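Binary enterotoxin of Clostridium perfringens component a (Clostridium perfringens, PDB 5WTZ) transfers ADP-ribose to actin, with NAD+ as the probable donor, as the enzymatic component of a clostridial binary enterotoxin. Local coordinates at residues 116-120 with 121-125; 180-183 with 184-188; 280-283 with 284-288. All blocks are in the same frame, centred on the assembly; numbering follows the deposited sequence.

The three contacts follow one another along the chain; none nests in or crosses another, and each joins directly consecutive segments, so no loop is closed between them. Contact 1 comes first, where the loop after strand 92-98 enters helix 120-130. Contact 2 follows in the same ADP-ribosyltransferase-like half, at the turn that carries the chain from strand 179-182 of a three-stranded antiparallel sheet into strand 187-198 of the five-stranded mixed sheet. Contact 3 belongs to the second such half, the one that binds NAD, in the last turns of helix 272-286. The centres of contacts 2 and 3 are about 38 Å apart, on opposite sides of the chain's centre.

Contact 1 (116-120 with 121-125); sequences NIIDE and EAINN
Ile118 touches Ile123 through its CG2 methyl, which lies 3.8 Å from Ile123 CB and just as close to CD1 of that residue. The two side chains cross at about a right angle. Having CG2 anti to the backbone N directs this branch at the first turn of the helix, while Leu109 and Ile195 add further apolar contacts to Ile118. Ile123 in turn packs on Leu193 and Ile195 of strand 187-198 and on Ala204 of strand 201-211, so the helix start is seated against the mixed sheet.

Asp119 is the N-cap. Its CG stands anti to the backbone N (chi1 -175°), which brings OD2 over the opening turn, where it accepts the capping hydrogen bond from Ala122 N at 2.9 Å. This bond uses the anti lone pair of OD2, turned away from OD1. The Ile118–Ile123 pair, one residue before the cap and one within the helix, adds a hydrophobic staple to it. The carbonyl of Asp119 takes the first helical bond, Ile123 N to Asp119 O at 2.9 Å, with an angle of 165° at the hydrogen.

At Glu120 the helix carries on with Asn124 N donating to Glu120 O at 3.0 Å. The Glu120 and Asn124 side chains run alongside each other in the same direction, Glu120 CG lying 3.9 Å from Asn124 ND2, with the carboxylate and amide planes turned 67° apart.

Contact 2 (180-183 with 184-188); sequences VLID and QGYSL
Asp183 and Gln184 meet at the connection between two sheets: strand 179-182 of the three-stranded antiparallel sheet ends here, and the chain then leads into strand 187-198 of the five-stranded mixed sheet in the first ADP-ribosyltransferase-like half of the toxin. The direct polar link is short but bent. With CG of Asp183 anti to the backbone N (chi1 -155°), the carboxylate stands beside the next peptide, and Gln184 N donates to Asp183 OD1 over 2.8 Å, with 131° at the hydrogen. The donor comes in from above the carboxylate, 47° out of its plane. Ser80 OG also bonds to OD1, so two partners grip this oxygen of a buried side chain, while Lys84 makes a weak, long ion pair with OD2.

The Tyr186 ring has mixed surroundings. It comes back alongside Asp183, edge toward the carbonyl, whose O lies in the ring plane 3.3 Å from Tyr186 CD2. Lys212 forms a cation-pi contact with the ring. The apolar partner is Ile182, whose CG2 approaches CD2 of Tyr186 obliquely at 4.1 Å. At the backbone angles of Gly185 a side chain would press on the carbonyl oxygen of Gln184.

Two waters bridge the turn. Water 1 accepts from Tyr186 N at 2.9 Å and gives a weak bond to Asp183 O. Water 2 donates to Asp183 OD2 at 2.7 Å and lies 3.3 Å from Tyr186 OH.

Contact 3 (280-283 with 284-288); sequences SNIS and SALKK
Leu286 lies alongside Ile282 in the last turns of helix 272-286, which packs beside helix 240-263 in the C-terminal ADP-ribosyltransferase domain, the half that carries the bound NAD. The backbone bonds change from four-residue to three-residue spacing toward residue 288. Ser284 N and Ala285 N bond four residues back to the carbonyls of Ser280 and Asn281. Leu286 N divides its hydrogen between Ile282 O at 3.0 Å and, weakly, Ser283 O at 3.2 Å. Lys287 N and Lys288 N bond to the carbonyls three residues back, of Ser284 and Ala285.

The apolar contact faces the domain interior. The Ile282 and Leu286 side chains point the same way, with Ile282 CG2 3.8 Å from Leu286 CD1. Both rest on Phe340 and on Leu386 of strand 384-387, the strand that begins with the NAD-binding Glu384. Ile282 also touches Ile246 and Ile257, and its side chain is about 11 Å from the bound NAD.

Two polar groups lie off the apolar face. In one, Ser284 OG is hydrogen-bonded to Glu242 OE2; Asn281 O, 3.1 Å from Ser284 OG, competes as acceptor for the single proton, and the choice is not settled. Water 3 donates both to this OG and to Asn281 OD1, the latter at 3.0 Å, while the amide nitrogen of Asn281 bonds to Asp245. In the other, Asp388 gathers two partners: its OD1 is hydrogen-bonded to Ser283 OG and its OD2 forms a salt bridge with Lys287 NZ. The lysine chain bends at its last torsion (chi4 72°), its CG passing 3.4 Å from Ser283 O. Drawn together by Asp388, Lys287 NZ and Ser283 OG end 2.7 Å apart, at an angle too poor for a hydrogen bond between them.

Contact 1 (116-120 with 121-125)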
loop_
_atom_site.group_PDB
_atom_site.type_symbol
_atom_site.label_atom_id
_atom_site.label_comp_id
_atom_site.label_asym_id
_atom_site.label_seq_id
_atom_site.Cartn_x
_atom_site.Cartn_y
_atom_site.Cartn_z
ATOM N N ASN A 116 30.906 3.185 8.948
ATOM C CA ASN A 116 30.803 4.270 7.976
ATOM C C ASN A 116 30.596 3.749 6.554
ATOM O O ASN A 116 30.372 4.533 5.625
ATOM C CB ASN A 116 32.047 5.155 8.016
ATOM C CG ASN A 116 31.918 6.301 9.004
ATOM O OD1 ASN A 116 30.818 6.775 9.278
ATOM N ND2 ASN A 116 33.048 6.750 9.545
ATOM N N ILE A 117 30.653 2.430 6.391
ATOM C CA ILE A 117 30.738 1.824 5.057
ATOM C C ILE A 117 29.641 0.803 4.802
ATOM O O ILE A 117 29.388 -0.074 5.625
ATOM C CB ILE A 117 32.136 1.173 4.857
ATOM C CG1 ILE A 117 33.212 2.265 4.841
ATOM C CG2 ILE A 117 32.208 0.365 3.575
ATOM C CD1 ILE A 117 34.601 1.782 4.490
ATOM N N ILE A 118 28.977 0.933 3.656
ATOM C CA ILE A 118 27.880 0.045 3.289
ATOM C C ILE A 118 28.414 -1.316 2.852
ATOM O O ILE A 118 29.395 -1.400 2.114
ATOM C CB ILE A 118 27.005 0.652 2.156
ATOM C CG1 ILE A 118 26.157 1.811 2.681
ATOM C CG2 ILE A 118 26.088 -0.390 1.553
ATOM C CD1 ILE A 118 25.273 1.447 3.854
ATOM N N ASP A 119 27.755 -2.378 3.304
ATOM C CA ASP A 119 28.128 -3.744 2.949
ATOM C C ASP A 119 27.738 -4.096 1.505
ATOM O O ASP A 119 26.583 -3.927 1.109
ATOM C CB ASP A 119 27.475 -4.719 3.931
ATOM C CG ASP A 119 27.901 -6.147 3.704
ATOM O OD1 ASP A 119 28.943 -6.545 4.262
ATOM O OD2 ASP A 119 27.191 -6.872 2.980
ATOM N N GLU A 120 28.698 -4.600 0.732
ATOM C CA GLU A 120 28.496 -4.835 -0.696
ATOM C C GLU A 120 27.425 -5.883 -0.985
ATOM O O GLU A 120 26.578 -5.680 -1.846
ATOM C CB GLU A 120 29.809 -5.254 -1.374
ATOM C CG GLU A 120 29.604 -5.768 -2.804
ATOM C CD GLU A 120 30.863 -5.719 -3.661
ATOM O OE1 GLU A 120 31.609 -4.716 -3.583
ATOM O OE2 GLU A 120 31.097 -6.683 -4.424
ATOM N N GLU A 121 27.467 -7.005 -0.275
ATOM C CA GLU A 121 26.479 -8.057 -0.504
ATOM C C GLU A 121 25.105 -7.596 -0.065
ATOM O O GLU A 121 24.104 -7.885 -0.720
ATOM C CB GLU A 121 26.867 -9.339 0.229
ATOM C CG GLU A 121 25.862 -10.460 0.066
ATOM C CD GLU A 121 26.396 -11.794 0.542
ATOM O OE1 GLU A 121 27.633 -11.927 0.681
ATOM O OE2 GLU A 121 25.576 -12.708 0.776
ATOM N N ALA A 122 25.065 -6.862 1.039
ATOM C CA ALA A 122 23.810 -6.343 1.555
ATOM C C ALA A 122 23.176 -5.399 0.542
ATOM O O ALA A 122 21.997 -5.543 0.209
ATOM C CB ALA A 122 24.019 -5.638 2.899
ATOM N N ILE A 123 23.945 -4.449 0.028
ATOM C CA ILE A 123 23.345 -3.510 -0.912
ATOM C C ILE A 123 22.980 -4.187 -2.245
ATOM O O ILE A 123 22.063 -3.734 -2.929
ATOM C CB ILE A 123 24.258 -2.279 -1.152
ATOM C CG1 ILE A 123 23.432 -1.136 -1.757
ATOM C CG2 ILE A 123 25.472 -2.637 -2.005
ATOM C CD1 ILE A 123 24.074 0.211 -1.667
ATOM N N ASN A 124 23.657 -5.276 -2.608
ATOM C CA ASN A 124 23.256 -6.008 -3.808
ATOM C C ASN A 124 21.922 -6.700 -3.592
ATOM O O ASN A 124 21.095 -6.749 -4.490
ATOM C CB ASN A 124 24.313 -7.027 -4.223
ATOM C CG ASN A 124 25.381 -6.421 -5.102
ATOM O OD1 ASN A 124 25.132 -5.451 -5.820
ATOM N ND2 ASN A 124 26.587 -6.966 -5.028
ATOM N N ASN A 125 21.713 -7.232 -2.396
ATOM C CA ASN A 125 20.428 -7.822 -2.069
ATOM C C ASN A 125 19.345 -6.751 -2.031
ATOM O O ASN A 125 18.204 -6.985 -2.438
ATOM C CB ASN A 125 20.498 -8.573 -0.735
ATOM C CG ASN A 125 21.319 -9.852 -0.829
ATOM O OD1 ASN A 125 21.459 -10.437 -1.902
ATOM N ND2 ASN A 125 21.845 -10.299 0.297
#

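Contact 2 (180-183 with 184-188)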
loop_
_atom_site.group_PDB
_atom_site.type_symbol
_atom_site.label_atom_id
_atom_site.label_comp_id
_atom_site.label_asym_id
_atom_site.label_seq_id
_atom_site.Cartn_x
_atom_site.Cartn_y
_atom_site.Cartn_z
ATOM N N VAL A 180 8.046 19.805 3.678
ATOM C CA VAL A 180 7.075 19.691 2.611
ATOM C C VAL A 180 6.077 18.595 2.954
ATOM O O VAL A 180 6.453 17.464 3.227
ATOM C CB VAL A 180 7.762 19.386 1.265
ATOM C CG1 VAL A 180 6.722 19.092 0.185
ATOM C CG2 VAL A 180 8.674 20.548 0.869
ATOM N N LEU A 181 4.800 18.938 2.949
ATOM C CA LEU A 181 3.775 17.994 3.333
ATOM C C LEU A 181 3.064 17.453 2.091
ATOM O O LEU A 181 2.404 18.195 1.365
ATOM C CB LEU A 181 2.794 18.665 4.299
ATOM C CG LEU A 181 1.636 17.869 4.900
ATOM C CD1 LEU A 181 2.085 16.529 5.429
ATOM C CD2 LEU A 181 0.980 18.689 6.000
ATOM N N ILE A 182 3.227 16.159 1.841
ATOM C CA ILE A 182 2.641 15.534 0.659
ATOM C C ILE A 182 1.323 14.833 0.985
ATOM O O ILE A 182 1.216 14.127 1.988
ATOM C CB ILE A 182 3.600 14.503 0.031
ATOM C CG1 ILE A 182 4.987 15.113 -0.174
ATOM C CG2 ILE A 182 3.030 13.974 -1.278
ATOM C CD1 ILE A 182 6.082 14.078 -0.299
ATOM N N ASP A 183 0.330 15.030 0.123
ATOM C CA ASP A 183 -0.980 14.394 0.269
ATOM C C ASP A 183 -0.933 12.860 0.394
ATOM O O ASP A 183 0.045 12.206 0.010
ATOM C CB ASP A 183 -1.858 14.788 -0.922
ATOM C CG ASP A 183 -3.335 14.727 -0.607
ATOM O OD1 ASP A 183 -3.678 14.494 0.569
ATOM O OD2 ASP A 183 -4.151 14.931 -1.537
ATOM N N GLN A 184 -2.007 12.300 0.946
ATOM C CA GLN A 184 -2.215 10.863 1.006
ATOM C C GLN A 184 -2.420 10.284 -0.385
ATOM O O GLN A 184 -2.756 11.015 -1.316
ATOM C CB GLN A 184 -3.437 10.526 1.866
ATOM C CG GLN A 184 -3.213 10.487 3.363
ATOM C CD GLN A 184 -4.387 9.847 4.088
ATOM O OE1 GLN A 184 -4.273 8.745 4.628
ATOM N NE2 GLN A 184 -5.525 10.531 4.091
ATOM N N GLY A 185 -2.215 8.972 -0.516
ATOM C CA GLY A 185 -2.583 8.241 -1.717
ATOM C C GLY A 185 -1.467 7.864 -2.676
ATOM O O GLY A 185 -1.728 7.312 -3.744
ATOM N N TYR A 186 -0.219 8.130 -2.310
ATOM C CA TYR A 186 0.870 7.873 -3.246
ATOM C C TYR A 186 1.712 6.657 -2.900
ATOM O O TYR A 186 1.628 6.092 -1.801
ATOM C CB TYR A 186 1.773 9.112 -3.354
ATOM C CG TYR A 186 1.058 10.313 -3.911
ATOM C CD1 TYR A 186 0.930 10.498 -5.284
ATOM C CD2 TYR A 186 0.489 11.258 -3.069
ATOM C CE1 TYR A 186 0.264 11.595 -5.798
ATOM C CE2 TYR A 186 -0.183 12.360 -3.575
ATOM C CZ TYR A 186 -0.291 12.523 -4.938
ATOM O OH TYR A 186 -0.953 13.616 -5.446
ATOM N N SER A 187 2.529 6.263 -3.869
ATOM C CA SER A 187 3.489 5.193 -3.692
ATOM C C SER A 187 4.870 5.610 -4.216
ATOM O O SER A 187 5.002 6.580 -4.965
ATOM C CB SER A 187 3.018 3.926 -4.411
ATOM O OG SER A 187 1.652 3.630 -4.117
ATOM N N LEU A 188 5.882 4.854 -3.814
ATOM C CA LEU A 188 7.256 5.072 -4.232
ATOM C C LEU A 188 7.717 4.003 -5.217
ATOM O O LEU A 188 7.575 2.801 -4.961
ATOM C CB LEU A 188 8.161 5.093 -2.992
ATOM C CG LEU A 188 9.664 5.333 -3.089
ATOM C CD1 LEU A 188 10.151 5.800 -1.738
ATOM C CD2 LEU A 188 10.409 4.068 -3.500
HETATM O O HOH W 1 1.177 9.086 -0.007
HETATM O O HOH W 2 -3.841 13.801 -3.963
#

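Contact 3 (280-283 with 284-288)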
loop_
_atom_site.group_PDB
_atom_site.type_symbol
_atom_site.label_atom_id
_atom_site.label_comp_id
_atom_site.label_asym_id
_atom_site.label_seq_id
_atom_site.Cartn_x
_atom_site.Cartn_y
_atom_site.Cartn_z
ATOM N N SER A 280 -12.314 -25.741 -14.306
ATOM C CA SER A 280 -12.143 -25.448 -15.731
ATOM C C SER A 280 -12.953 -24.232 -16.172
ATOM O O SER A 280 -12.421 -23.321 -16.811
ATOM C CB SER A 280 -12.538 -26.661 -16.580
ATOM O OG SER A 280 -11.471 -27.585 -16.663
ATOM N N ASN A 281 -14.237 -24.214 -15.817
ATOM C CA ASN A 281 -15.133 -23.150 -16.256
ATOM C C ASN A 281 -14.791 -21.803 -15.613
ATOM O O ASN A 281 -14.732 -20.777 -16.300
ATOM C CB ASN A 281 -16.594 -23.553 -15.978
ATOM C CG ASN A 281 -17.064 -24.671 -16.888
ATOM O OD1 ASN A 281 -16.521 -24.859 -17.976
ATOM N ND2 ASN A 281 -18.085 -25.412 -16.460
ATOM N N ILE A 282 -14.546 -21.798 -14.304
ATOM C CA ILE A 282 -14.134 -20.572 -13.631
ATOM C C ILE A 282 -12.810 -20.059 -14.220
ATOM O O ILE A 282 -12.688 -18.878 -14.519
ATOM C CB ILE A 282 -13.997 -20.777 -12.089
ATOM C CG1 ILE A 282 -15.335 -21.240 -11.496
ATOM C CG2 ILE A 282 -13.473 -19.492 -11.401
ATOM C CD1 ILE A 282 -15.211 -21.948 -10.158
ATOM N N SER A 283 -11.825 -20.942 -14.407
ATOM C CA SER A 283 -10.503 -20.499 -14.866
ATOM C C SER A 283 -10.575 -19.965 -16.305
ATOM O O SER A 283 -9.972 -18.936 -16.601
ATOM C CB SER A 283 -9.479 -21.644 -14.764
ATOM O OG SER A 283 -8.176 -21.258 -15.190
ATOM N N SER A 284 -11.320 -20.636 -17.180
ATOM C CA SER A 284 -11.482 -20.131 -18.553
ATOM C C SER A 284 -12.186 -18.762 -18.517
ATOM O O SER A 284 -11.823 -17.854 -19.256
ATOM C CB SER A 284 -12.246 -21.128 -19.446
ATOM O OG SER A 284 -13.629 -21.139 -19.147
ATOM N N ALA A 285 -13.155 -18.600 -17.628
ATOM C CA ALA A 285 -13.833 -17.312 -17.487
ATOM C C ALA A 285 -12.863 -16.193 -17.105
ATOM O O ALA A 285 -12.930 -15.069 -17.626
ATOM C CB ALA A 285 -14.939 -17.415 -16.446
ATOM N N LEU A 286 -11.950 -16.501 -16.191
ATOM C CA LEU A 286 -11.065 -15.482 -15.650
ATOM C C LEU A 286 -9.957 -15.077 -16.642
ATOM O O LEU A 286 -9.227 -14.124 -16.406
ATOM C CB LEU A 286 -10.457 -15.976 -14.337
ATOM C CG LEU A 286 -11.468 -16.217 -13.222
ATOM C CD1 LEU A 286 -10.839 -16.806 -11.964
ATOM C CD2 LEU A 286 -12.197 -14.919 -12.881
ATOM N N LYS A 287 -9.862 -15.784 -17.761
ATOM C CA LYS A 287 -8.892 -15.463 -18.802
ATOM C C LYS A 287 -9.509 -14.593 -19.898
ATOM O O LYS A 287 -8.829 -14.217 -20.853
ATOM C CB LYS A 287 -8.324 -16.745 -19.440
ATOM C CG LYS A 287 -7.501 -17.618 -18.492
ATOM C CD LYS A 287 -7.061 -18.874 -19.210
ATOM C CE LYS A 287 -6.043 -19.641 -18.377
ATOM N NZ LYS A 287 -6.681 -20.278 -17.207
ATOM N N LYS A 288 -10.794 -14.272 -19.772
ATOM C CA LYS A 288 -11.522 -13.685 -20.904
ATOM C C LYS A 288 -11.354 -12.162 -21.015
ATOM O O LYS A 288 -11.512 -11.591 -22.100
ATOM C CB LYS A 288 -13.005 -14.065 -20.836
ATOM C CG LYS A 288 -13.238 -15.540 -21.170
ATOM C CD LYS A 288 -14.691 -15.942 -21.158
ATOM C CE LYS A 288 -15.416 -15.452 -22.386
ATOM N NZ LYS A 288 -16.756 -16.108 -22.494
HETATM O O HOH W 3 -14.137 -24.188 -19.741
#